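Local structure of protoporphyrinogen oxidase (Exiguobacterium sibiricum, 3LOV) at residues A[252-266]-A[269-283]. The protein probably oxidises coproporphyrinogen III to coproporphyrin III in heme b biosynthesis, using FAD as cofactor and molecular oxygen as electron acceptor. Sequence-based numbering, arbitrary orientation.
Sequences RLETPLLAISREDGR and LKTDHGPEYADYVLL. With FAD (flavin-adenine dinucleotide), chain B.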
loop_
_atom_site.group_PDB
_atom_site.type_symbol
_atom_site.label_atom_id
_atom_site.label_comp_id
_atom_site.label_asym_id
_atom_site.label_seq_id
_atom_site.Cartn_x
_atom_site.Cartn_y
_atom_site.Cartn_z
ATOM N N ARG A 252 -23.094 2.575 11.299
ATOM C CA ARG A 252 -23.649 1.295 11.760
ATOM C C ARG A 252 -22.585 0.207 11.704
ATOM O O ARG A 252 -22.185 -0.217 10.625
ATOM C CB ARG A 252 -24.869 0.867 10.927
ATOM C CG ARG A 252 -25.948 1.956 10.672
ATOM C CD ARG A 252 -27.272 1.683 11.362
ATOM N NE ARG A 252 -27.941 0.480 10.868
ATOM C CZ ARG A 252 -28.749 0.429 9.809
ATOM N NH1 ARG A 252 -29.008 1.518 9.086
ATOM N NH2 ARG A 252 -29.292 -0.739 9.456
ATOM N N LEU A 253 -22.132 -0.254 12.849
ATOM C CA LEU A 253 -21.166 -1.353 12.877
ATOM C C LEU A 253 -21.925 -2.684 12.761
ATOM O O LEU A 253 -23.146 -2.734 12.892
ATOM C CB LEU A 253 -20.344 -1.317 14.163
ATOM C CG LEU A 253 -19.448 -0.116 14.422
ATOM C CD1 LEU A 253 -18.867 -0.241 15.846
ATOM C CD2 LEU A 253 -18.347 0.039 13.344
ATOM N N GLU A 254 -21.193 -3.755 12.530
ATOM C CA GLU A 254 -21.765 -5.079 12.415
ATOM C C GLU A 254 -22.970 -5.073 11.475
ATOM O O GLU A 254 -23.948 -5.710 11.762
ATOM C CB GLU A 254 -22.183 -5.611 13.805
ATOM C CG GLU A 254 -21.063 -5.734 14.813
ATOM C CD GLU A 254 -20.153 -6.957 14.625
ATOM O OE1 GLU A 254 -20.312 -7.723 13.667
ATOM O OE2 GLU A 254 -19.234 -7.151 15.442
ATOM N N THR A 255 -22.905 -4.341 10.365
ATOM C CA THR A 255 -24.012 -4.261 9.437
ATOM C C THR A 255 -23.512 -4.402 8.013
ATOM O O THR A 255 -23.403 -3.439 7.283
ATOM C CB THR A 255 -24.797 -2.976 9.602
ATOM O OG1 THR A 255 -25.089 -2.788 10.982
ATOM C CG2 THR A 255 -26.104 -3.036 8.812
ATOM N N PRO A 256 -23.222 -5.635 7.599
ATOM C CA PRO A 256 -22.758 -5.777 6.239
ATOM C C PRO A 256 -23.852 -5.465 5.250
ATOM O O PRO A 256 -25.023 -5.698 5.534
ATOM C CB PRO A 256 -22.368 -7.249 6.152
ATOM C CG PRO A 256 -23.089 -7.899 7.244
ATOM C CD PRO A 256 -23.092 -6.891 8.350
ATOM N N LEU A 257 -23.477 -4.918 4.101
ATOM C CA LEU A 257 -24.416 -4.739 2.995
ATOM C C LEU A 257 -24.455 -6.072 2.283
ATOM O O LEU A 257 -23.408 -6.609 1.938
ATOM C CB LEU A 257 -23.947 -3.647 2.023
ATOM C CG LEU A 257 -24.718 -3.546 0.703
ATOM C CD1 LEU A 257 -26.157 -3.095 1.018
ATOM C CD2 LEU A 257 -24.048 -2.611 -0.336
ATOM N N LEU A 258 -25.660 -6.584 2.073
ATOM C CA LEU A 258 -25.891 -7.935 1.548
ATOM C C LEU A 258 -26.446 -7.948 0.134
ATOM O O LEU A 258 -26.311 -8.946 -0.558
ATOM C CB LEU A 258 -26.880 -8.652 2.459
ATOM C CG LEU A 258 -26.467 -8.845 3.908
ATOM C CD1 LEU A 258 -27.573 -9.534 4.721
ATOM C CD2 LEU A 258 -25.177 -9.641 3.984
ATOM N N ALA A 259 -27.079 -6.862 -0.303
ATOM C CA ALA A 259 -27.728 -6.825 -1.622
ATOM C C ALA A 259 -28.183 -5.425 -1.922
ATOM O O ALA A 259 -28.471 -4.651 -1.003
ATOM C CB ALA A 259 -28.928 -7.766 -1.683
ATOM N N ILE A 260 -28.239 -5.099 -3.209
ATOM C CA ILE A 260 -28.757 -3.799 -3.692
ATOM C C ILE A 260 -29.951 -4.050 -4.650
ATOM O O ILE A 260 -29.837 -4.799 -5.608
ATOM C CB ILE A 260 -27.637 -2.996 -4.410
ATOM C CG1 ILE A 260 -26.467 -2.694 -3.433
ATOM C CG2 ILE A 260 -28.162 -1.668 -5.011
ATOM C CD1 ILE A 260 -25.302 -1.942 -4.069
ATOM N N SER A 261 -31.099 -3.438 -4.391
ATOM C CA SER A 261 -32.275 -3.573 -5.293
ATOM C C SER A 261 -32.823 -2.237 -5.679
ATOM O O SER A 261 -32.683 -1.259 -4.949
ATOM C CB SER A 261 -33.371 -4.327 -4.589
ATOM O OG SER A 261 -32.868 -5.515 -4.027
ATOM N N ARG A 262 -33.531 -2.210 -6.795
ATOM C CA ARG A 262 -34.072 -0.972 -7.285
ATOM C C ARG A 262 -35.385 -0.622 -6.571
ATOM O O ARG A 262 -36.224 -1.485 -6.360
ATOM C CB ARG A 262 -34.240 -1.061 -8.794
ATOM C CG ARG A 262 -32.907 -1.454 -9.456
ATOM C CD ARG A 262 -32.917 -1.211 -10.934
ATOM N NE ARG A 262 -31.904 -2.034 -11.607
ATOM C CZ ARG A 262 -30.694 -1.619 -11.971
ATOM N NH1 ARG A 262 -30.308 -0.380 -11.723
ATOM N NH2 ARG A 262 -29.859 -2.454 -12.591
ATOM N N GLU A 263 -35.509 0.641 -6.158
ATOM C CA GLU A 263 -36.748 1.214 -5.611
ATOM C C GLU A 263 -37.086 2.397 -6.480
ATOM O O GLU A 263 -36.908 3.525 -6.059
ATOM C CB GLU A 263 -36.570 1.746 -4.194
ATOM C CG GLU A 263 -36.620 0.739 -3.125
ATOM C CD GLU A 263 -37.987 0.168 -2.932
ATOM O OE1 GLU A 263 -38.959 0.662 -3.539
ATOM O OE2 GLU A 263 -38.080 -0.819 -2.209
ATOM N N ASP A 264 -37.524 2.132 -7.706
ATOM C CA ASP A 264 -37.990 3.180 -8.620
ATOM C C ASP A 264 -37.096 4.439 -8.642
ATOM O O ASP A 264 -37.550 5.568 -8.378
ATOM C CB ASP A 264 -39.459 3.533 -8.281
ATOM C CG ASP A 264 -40.383 2.286 -8.263
ATOM O OD1 ASP A 264 -40.436 1.569 -9.277
ATOM O OD2 ASP A 264 -41.055 2.005 -7.240
ATOM N N GLY A 265 -35.817 4.255 -8.977
ATOM C CA GLY A 265 -34.890 5.391 -9.074
ATOM C C GLY A 265 -33.980 5.494 -7.848
ATOM O O GLY A 265 -32.891 6.020 -7.920
ATOM N N ARG A 266 -34.438 4.994 -6.719
ATOM C CA ARG A 266 -33.640 4.944 -5.505
ATOM C C ARG A 266 -33.190 3.491 -5.339
ATOM O O ARG A 266 -33.448 2.646 -6.189
ATOM C CB ARG A 266 -34.482 5.425 -4.290
ATOM C CG ARG A 266 -35.290 6.758 -4.463
ATOM C CD ARG A 266 -36.017 7.201 -3.156
ATOM N NE ARG A 266 -35.054 7.517 -2.089
ATOM C CZ ARG A 266 -35.214 7.298 -0.778
ATOM N NH1 ARG A 266 -36.333 6.787 -0.272
ATOM N NH2 ARG A 266 -34.223 7.614 0.049
ATOM N N LEU A 269 -31.214 -1.112 0.183
ATOM C CA LEU A 269 -29.964 -1.794 0.561
ATOM C C LEU A 269 -30.260 -2.798 1.652
ATOM O O LEU A 269 -30.717 -2.438 2.736
ATOM C CB LEU A 269 -28.905 -0.783 0.998
ATOM C CG LEU A 269 -28.032 -0.104 -0.066
ATOM C CD1 LEU A 269 -28.761 0.421 -1.260
ATOM C CD2 LEU A 269 -27.269 1.046 0.601
ATOM N N LYS A 270 -30.060 -4.078 1.334
ATOM C CA LYS A 270 -30.357 -5.169 2.252
ATOM C C LYS A 270 -29.277 -5.392 3.303
ATOM O O LYS A 270 -28.117 -5.544 2.958
ATOM C CB LYS A 270 -30.519 -6.471 1.460
ATOM C CG LYS A 270 -30.892 -7.652 2.324
ATOM C CD LYS A 270 -30.777 -8.943 1.542
ATOM C CE LYS A 270 -30.749 -10.160 2.440
ATOM N NZ LYS A 270 -31.966 -10.929 2.281
ATOM N N THR A 271 -29.682 -5.490 4.567
ATOM C CA THR A 271 -28.776 -5.785 5.699
ATOM C C THR A 271 -29.453 -6.772 6.619
ATOM O O THR A 271 -30.634 -6.998 6.495
ATOM C CB THR A 271 -28.481 -4.530 6.541
ATOM O OG1 THR A 271 -29.560 -4.273 7.454
ATOM C CG2 THR A 271 -28.187 -3.278 5.661
ATOM N N ASP A 272 -28.739 -7.318 7.583
ATOM C CA ASP A 272 -29.328 -8.271 8.542
ATOM C C ASP A 272 -30.453 -7.705 9.406
ATOM O O ASP A 272 -31.289 -8.458 9.916
ATOM C CB ASP A 272 -28.242 -8.794 9.473
ATOM C CG ASP A 272 -27.294 -9.745 8.781
ATOM O OD1 ASP A 272 -27.789 -10.771 8.255
ATOM O OD2 ASP A 272 -26.063 -9.476 8.787
ATOM N N HIS A 273 -30.453 -6.386 9.581
ATOM C CA HIS A 273 -31.390 -5.717 10.465
ATOM C C HIS A 273 -32.307 -4.782 9.662
ATOM O O HIS A 273 -32.618 -3.681 10.098
ATOM C CB HIS A 273 -30.606 -4.936 11.529
ATOM C CG HIS A 273 -29.412 -5.680 12.060
ATOM N ND1 HIS A 273 -29.524 -6.816 12.835
ATOM C CD2 HIS A 273 -28.082 -5.461 11.907
ATOM C CE1 HIS A 273 -28.317 -7.257 13.147
ATOM N NE2 HIS A 273 -27.424 -6.451 12.596
ATOM N N GLY A 274 -32.732 -5.215 8.482
ATOM C CA GLY A 274 -33.643 -4.410 7.684
ATOM C C GLY A 274 -32.978 -3.459 6.700
ATOM O O GLY A 274 -31.785 -3.169 6.779
ATOM N N PRO A 275 -33.763 -2.963 5.756
ATOM C CA PRO A 275 -33.201 -2.265 4.630
ATOM C C PRO A 275 -32.842 -0.840 4.942
ATOM O O PRO A 275 -33.424 -0.252 5.849
ATOM C CB PRO A 275 -34.329 -2.314 3.599
ATOM C CG PRO A 275 -35.584 -2.357 4.443
ATOM C CD PRO A 275 -35.217 -3.161 5.644
ATOM N N GLU A 276 -31.864 -0.304 4.215
ATOM C CA GLU A 276 -31.591 1.137 4.211
ATOM C C GLU A 276 -31.957 1.651 2.848
ATOM O O GLU A 276 -31.633 0.980 1.875
ATOM C CB GLU A 276 -30.098 1.433 4.387
ATOM C CG GLU A 276 -29.632 1.623 5.755
ATOM C CD GLU A 276 -30.281 2.803 6.422
ATOM O OE1 GLU A 276 -30.114 3.953 5.974
ATOM O OE2 GLU A 276 -30.963 2.553 7.409
ATOM N N TYR A 277 -32.556 2.839 2.745
ATOM C CA TYR A 277 -32.925 3.362 1.420
ATOM C C TYR A 277 -31.964 4.461 1.054
ATOM O O TYR A 277 -31.630 5.308 1.883
ATOM C CB TYR A 277 -34.399 3.850 1.382
ATOM C CG TYR A 277 -35.405 2.717 1.607
ATOM C CD1 TYR A 277 -35.797 1.874 0.574
ATOM C CD2 TYR A 277 -35.913 2.468 2.852
ATOM C CE1 TYR A 277 -36.698 0.837 0.799
ATOM C CE2 TYR A 277 -36.792 1.430 3.092
ATOM C CZ TYR A 277 -37.183 0.622 2.075
ATOM O OH TYR A 277 -38.087 -0.381 2.340
ATOM N N ALA A 278 -31.463 4.430 -0.173
ATOM C CA ALA A 278 -30.443 5.404 -0.588
ATOM C C ALA A 278 -30.718 6.001 -1.969
ATOM O O ALA A 278 -31.322 5.348 -2.826
ATOM C CB ALA A 278 -29.075 4.741 -0.591
ATOM N N ASP A 279 -30.279 7.239 -2.167
ATOM C CA ASP A 279 -30.222 7.835 -3.478
ATOM C C ASP A 279 -28.806 7.695 -4.046
ATOM O O ASP A 279 -28.655 7.435 -5.232
ATOM C CB ASP A 279 -30.643 9.280 -3.381
ATOM C CG ASP A 279 -32.021 9.402 -2.772
ATOM O OD1 ASP A 279 -33.001 9.291 -3.537
ATOM O OD2 ASP A 279 -32.111 9.465 -1.525
ATOM N N TYR A 280 -27.786 7.861 -3.191
ATOM C CA TYR A 280 -26.390 7.735 -3.610
ATOM C C TYR A 280 -25.733 6.661 -2.779
ATOM O O TYR A 280 -25.962 6.582 -1.573
ATOM C CB TYR A 280 -25.684 9.065 -3.450
ATOM C CG TYR A 280 -26.439 10.183 -4.106
ATOM C CD1 TYR A 280 -26.497 10.300 -5.510
ATOM C CD2 TYR A 280 -27.147 11.102 -3.347
ATOM C CE1 TYR A 280 -27.230 11.339 -6.119
ATOM C CE2 TYR A 280 -27.877 12.134 -3.953
ATOM C CZ TYR A 280 -27.912 12.246 -5.324
ATOM O OH TYR A 280 -28.643 13.268 -5.868
ATOM N N VAL A 281 -24.969 5.798 -3.442
ATOM C CA VAL A 281 -24.242 4.744 -2.774
ATOM C C VAL A 281 -22.753 4.849 -3.140
ATOM O O VAL A 281 -22.419 4.874 -4.338
ATOM C CB VAL A 281 -24.777 3.353 -3.168
ATOM C CG1 VAL A 281 -24.101 2.238 -2.307
ATOM C CG2 VAL A 281 -26.302 3.294 -3.043
ATOM N N LEU A 282 -21.883 4.919 -2.126
ATOM C CA LEU A 282 -20.428 4.845 -2.326
ATOM C C LEU A 282 -19.948 3.512 -1.765
ATOM O O LEU A 282 -19.974 3.273 -0.545
ATOM C CB LEU A 282 -19.656 6.051 -1.725
ATOM C CG LEU A 282 -18.128 6.135 -2.057
ATOM C CD1 LEU A 282 -17.791 6.482 -3.547
ATOM C CD2 LEU A 282 -17.433 7.148 -1.160
ATOM N N LEU A 283 -19.563 2.615 -2.682
ATOM C CA LEU A 283 -18.968 1.340 -2.318
ATOM C C LEU A 283 -17.436 1.474 -2.126
ATOM O O LEU A 283 -16.722 1.843 -3.047
ATOM C CB LEU A 283 -19.329 0.250 -3.362
ATOM C CG LEU A 283 -20.830 0.019 -3.599
ATOM C CD1 LEU A 283 -21.120 -0.995 -4.752
ATOM C CD2 LEU A 283 -21.516 -0.467 -2.286
HETATM P PA FAD B . -10.133 -1.502 3.789
HETATM O O1A FAD B . -9.168 -0.970 4.793
HETATM O O2A FAD B . -9.975 -2.899 3.318
HETATM O O5B FAD B . -11.604 -1.324 4.369
HETATM C C5B FAD B . -12.720 -1.985 3.829
HETATM C C4B FAD B . -13.846 -1.916 4.868
HETATM O O4B FAD B . -15.076 -2.384 4.310
HETATM C C3B FAD B . -13.508 -2.752 6.085
HETATM O O3B FAD B . -13.759 -2.051 7.290
HETATM C C2B FAD B . -14.426 -3.943 5.887
HETATM O O2B FAD B . -14.834 -4.522 7.076
HETATM C C1B FAD B . -15.620 -3.331 5.186
HETATM N N9A FAD B . -16.460 -4.268 4.423
HETATM C C8A FAD B . -16.150 -5.397 3.697
HETATM N N7A FAD B . -17.279 -5.930 3.165
HETATM C C5A FAD B . -18.327 -5.142 3.556
HETATM C C6A FAD B . -19.702 -5.168 3.313
HETATM N N6A FAD B . -20.247 -6.094 2.528
HETATM N N1A FAD B . -20.516 -4.197 3.872
HETATM C C2A FAD B . -19.977 -3.184 4.628
HETATM N N3A FAD B . -18.612 -3.143 4.845
HETATM C C4A FAD B . -17.818 -4.109 4.340
HETATM N N1 FAD B . -0.675 2.025 2.423
HETATM C C2 FAD B . 0.177 3.039 2.762
HETATM O O2 FAD B . -0.045 4.199 2.389
HETATM N N3 FAD B . 1.299 2.764 3.502
HETATM C C4 FAD B . 1.610 1.513 3.896
HETATM O O4 FAD B . 2.604 1.345 4.578
HETATM C C4X FAD B . 0.790 0.464 3.540
HETATM N N5 FAD B . 1.079 -0.817 3.982
HETATM C C5X FAD B . 0.216 -1.857 3.625
HETATM C C6 FAD B . 0.506 -3.165 4.025
HETATM C C7 FAD B . -0.352 -4.220 3.670
HETATM C C7M FAD B . -0.040 -5.620 4.111
HETATM C C8 FAD B . -1.528 -3.966 2.942
HETATM C C8M FAD B . -2.477 -5.076 2.525
HETATM C C9 FAD B . -1.835 -2.666 2.551
HETATM C C9A FAD B . -0.969 -1.598 2.879
HETATM N N10 FAD B . -1.273 -0.289 2.485
HETATM C C10 FAD B . -0.380 0.737 2.815
HETATM C "C1'" FAD B . -2.495 0.071 1.673
HETATM C "C2'" FAD B . -3.607 0.548 2.640
HETATM O "O2'" FAD B . -3.947 -0.500 3.469
HETATM C "C3'" FAD B . -4.872 1.030 1.917
HETATM O "O3'" FAD B . -4.540 2.293 1.356
HETATM C "C4'" FAD B . -6.120 1.246 2.811
HETATM O "O4'" FAD B . -6.156 0.510 4.018
HETATM C "C5'" FAD B . -7.395 0.862 2.085
HETATM O "O5'" FAD B . -8.498 1.219 2.879
HETATM P P FAD B . -9.953 0.980 2.317
HETATM O O1P FAD B . -10.056 1.266 0.841
HETATM O O2P FAD B . -11.031 1.601 3.173
HETATM O O3P FAD B . -10.149 -0.639 2.434
HETATM O O HOH W 1 -26.228 -6.616 7.781
HETATM O O HOH W 2 -39.099 -1.153 0.195
#
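Leu257 and Leu258 pack against Leu269 and Lys270. Lys270 O accepts from Leu258 N, and Lys270 N donates to Ala259 O. Leu257 swings CG opposite its amide nitrogen (chi1 170°), which carries CD1 onto Leu269 CB (3.6 Å) and CD2 onto Leu283 CD2 (3.8 Å), reaching the parallel Rossmann-type sheet. Its backbone pairs with the adenine: Leu257 N donates to FAD N1A (3.1 Å), and FAD N6A donates to Leu257 O.

Arg266, which closes the type I' turn begun at Glu263, reaches Asp279. Its CB rests 3.5 Å from Ala278 O, CG and CD run past Asp279 OD1, and a bend at chi3 (64°) presents the guanidinium edge. NE meets OD1 of Asp279 at 3.1 Å and NH2 meets its OD2 at 3.2 Å, a side-on, two-nitrogen salt bridge, while NH1 lies near Tyr277 CB. Asp279 OD2 also accepts from Arg6 N. A leucine in place of Arg266 would probably leave the Asp279 carboxylate without its charged mate, held through OD2 by the Arg6 amide. Arg252 NH1 forms a weak, bent bond to Glu276 OE2 (2.8 Å) within a second salt bridge. One ion pair thus joins the parallel sheet to edge strand 276-278, the other ties the hairpin turn to the link between strands 276-278 and 280-283, and backbone bonds and leucine packing fix the segment whose Leu257 backbone faces the adenine.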